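Local coordinates for LysM domain protein (Mycobacterium smegmatis, PDB 4OKC) that probably binds mannose as a lectin of the beta-prism type built from bulb-lectin-like repeats, and assembles as a dimer of two identical chains, at residues 51-56 with 66-71. Residues are numbered along the deposited sequence; the frame is centred on the assembly and turned at random.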
loop_
_atom_site.group_PDB
_atom_site.type_symbol
_atom_site.label_atom_id
_atom_site.label_comp_id
_atom_site.label_asym_id
_atom_site.label_seq_id
_atom_site.Cartn_x
_atom_site.Cartn_y
_atom_site.Cartn_z
ATOM N N GLN A 51 14.209 0.629 1.843
ATOM C CA GLN A 51 12.787 0.945 1.827
ATOM C C GLN A 51 11.990 -0.322 1.501
ATOM O O GLN A 51 12.524 -1.303 0.952
ATOM C CB GLN A 51 12.480 2.080 0.851
ATOM C CG GLN A 51 13.365 3.261 1.089
ATOM C CD GLN A 51 12.896 4.480 0.365
ATOM O OE1 GLN A 51 13.713 5.322 -0.011
ATOM N NE2 GLN A 51 11.588 4.608 0.182
ATOM N N ASP A 52 10.720 -0.330 1.856
ATOM C CA ASP A 52 9.935 -1.499 1.513
ATOM C C ASP A 52 9.253 -1.120 0.235
ATOM O O ASP A 52 8.292 -0.300 0.254
ATOM C CB ASP A 52 8.912 -1.780 2.612
ATOM C CG ASP A 52 8.369 -3.179 2.555
ATOM O OD1 ASP A 52 8.947 -4.045 1.864
ATOM O OD2 ASP A 52 7.355 -3.414 3.232
ATOM N N VAL A 53 9.843 -1.558 -0.888
ATOM C CA VAL A 53 9.282 -1.299 -2.208
ATOM C C VAL A 53 8.687 -2.644 -2.538
ATOM O O VAL A 53 9.281 -3.660 -2.180
ATOM C CB VAL A 53 10.371 -0.860 -3.225
ATOM C CG1 VAL A 53 9.840 -0.889 -4.619
ATOM C CG2 VAL A 53 10.853 0.493 -2.890
ATOM N N VAL A 54 7.492 -2.631 -3.131
ATOM C CA VAL A 54 6.709 -3.825 -3.441
ATOM C C VAL A 54 6.684 -4.087 -4.945
ATOM O O VAL A 54 6.602 -5.244 -5.391
ATOM C CB VAL A 54 5.220 -3.787 -2.922
ATOM C CG1 VAL A 54 4.420 -2.586 -3.464
ATOM C CG2 VAL A 54 4.482 -5.075 -3.336
ATOM N N ARG A 55 6.751 -3.014 -5.724
ATOM C CA ARG A 55 6.661 -3.114 -7.163
ATOM C C ARG A 55 7.280 -1.922 -7.908
ATOM O O ARG A 55 7.273 -0.784 -7.454
ATOM C CB ARG A 55 5.220 -3.360 -7.609
ATOM C CG ARG A 55 4.274 -2.135 -7.446
ATOM C CD ARG A 55 2.923 -2.390 -8.133
ATOM N NE ARG A 55 2.035 -1.209 -8.126
ATOM C CZ ARG A 55 1.517 -0.671 -7.020
ATOM N NH1 ARG A 55 1.849 -1.179 -5.834
ATOM N NH2 ARG A 55 0.717 0.388 -7.077
ATOM N N ALA A 56 7.816 -2.239 -9.071
ATOM C CA ALA A 56 8.339 -1.282 -9.983
ATOM C C ALA A 56 7.504 -1.550 -11.222
ATOM O O ALA A 56 7.634 -2.604 -11.861
ATOM C CB ALA A 56 9.821 -1.569 -10.240
ATOM N N LEU A 66 7.916 3.068 -8.686
ATOM C CA LEU A 66 8.122 2.172 -7.562
ATOM C C LEU A 66 7.196 2.548 -6.416
ATOM O O LEU A 66 7.092 3.706 -6.013
ATOM C CB LEU A 66 9.577 2.224 -7.042
ATOM C CG LEU A 66 10.643 1.394 -7.706
ATOM C CD1 LEU A 66 10.994 2.036 -9.056
ATOM C CD2 LEU A 66 11.851 1.350 -6.795
ATOM N N TYR A 67 6.517 1.555 -5.881
ATOM C CA TYR A 67 5.638 1.816 -4.763
ATOM C C TYR A 67 6.151 1.112 -3.534
ATOM O O TYR A 67 6.543 -0.072 -3.599
ATOM C CB TYR A 67 4.239 1.327 -5.091
ATOM C CG TYR A 67 3.542 2.172 -6.146
ATOM C CD1 TYR A 67 2.960 3.386 -5.813
ATOM C CD2 TYR A 67 3.460 1.736 -7.475
ATOM C CE1 TYR A 67 2.297 4.158 -6.778
ATOM C CE2 TYR A 67 2.810 2.500 -8.450
ATOM C CZ TYR A 67 2.225 3.714 -8.089
ATOM O OH TYR A 67 1.583 4.478 -9.043
ATOM N N THR A 68 6.128 1.839 -2.416
ATOM C CA THR A 68 6.354 1.227 -1.109
ATOM C C THR A 68 5.060 0.587 -0.585
ATOM O O THR A 68 3.980 1.030 -0.960
ATOM C CB THR A 68 6.968 2.203 -0.092
ATOM O OG1 THR A 68 6.055 3.277 0.187
ATOM C CG2 THR A 68 8.251 2.728 -0.619
ATOM N N ALA A 69 5.182 -0.468 0.222
ATOM C CA ALA A 69 4.053 -1.146 0.863
ATOM C C ALA A 69 3.177 -0.167 1.662
ATOM O O ALA A 69 3.660 0.850 2.179
ATOM C CB ALA A 69 4.558 -2.230 1.805
ATOM N N GLU A 70 1.903 -0.503 1.777
ATOM C CA GLU A 70 0.969 0.243 2.576
ATOM C C GLU A 70 1.462 0.324 4.011
ATOM O O GLU A 70 1.796 -0.704 4.600
ATOM C CB GLU A 70 -0.375 -0.471 2.523
ATOM C CG GLU A 70 -1.111 -0.345 1.205
ATOM C CD GLU A 70 -2.574 -0.752 1.317
ATOM O OE1 GLU A 70 -3.195 -0.993 0.260
ATOM O OE2 GLU A 70 -3.119 -0.821 2.453
ATOM N N LYS A 71 1.561 1.544 4.553
ATOM C CA LYS A 71 2.052 1.768 5.928
ATOM C C LYS A 71 0.901 2.123 6.873
ATOM O O LYS A 71 -0.096 2.741 6.436
ATOM C CB LYS A 71 3.028 2.934 5.969
ATOM C CG LYS A 71 4.442 2.657 5.454
ATOM C CD LYS A 71 4.929 3.874 4.623
ATOM C CE LYS A 71 5.065 5.182 5.433
ATOM N NZ LYS A 71 5.922 5.025 6.676
#
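The guanidinium of R55 lies nearly parallel over one face of the Y67 ring, the two planes only 18° apart. NH2 sits 3.1 Å from Y67 CD2, displaced toward the ring's rim rather than over its centre, while that same CD2 covers one face of the guanidinium. R55 reaches this place with CG between its backbone N and carbonyl carbon (chi1 71°) and the chain extended from there to NE. Two of its nitrogens have carboxylate partners: NE forms a salt bridge to E57, NH1 one to E70 of the second subunit.

Beneath the guanidinium, R55 and Y67 are an antiparallel hydrogen-bonded pair of the hairpin 53-58/64-75. Y67 N donates to R55 O at 2.9 Å, and V54 N to Y67 O at 2.8 Å, the latter nearly straight (171°). Between V53 and R55 the register slips by one residue, a beta bulge at V54, whose CG1 packs 4.2 Å from Y67 CB. On the other face of the sheet, L66 spreads its methyls, CD2 against V53 CG1 (3.7 Å) and CD1 against A56 CB (4.0 Å), next to L34.

L66, Y67 and K71 also pair with a strand of the second subunit, extending the sheet across the interface. With its guanidinium laid over Y67 and its NE and NH1 bound to carboxylates, R55 probably has its charge well balanced, linking the hairpin's inner pairing to dimer assembly.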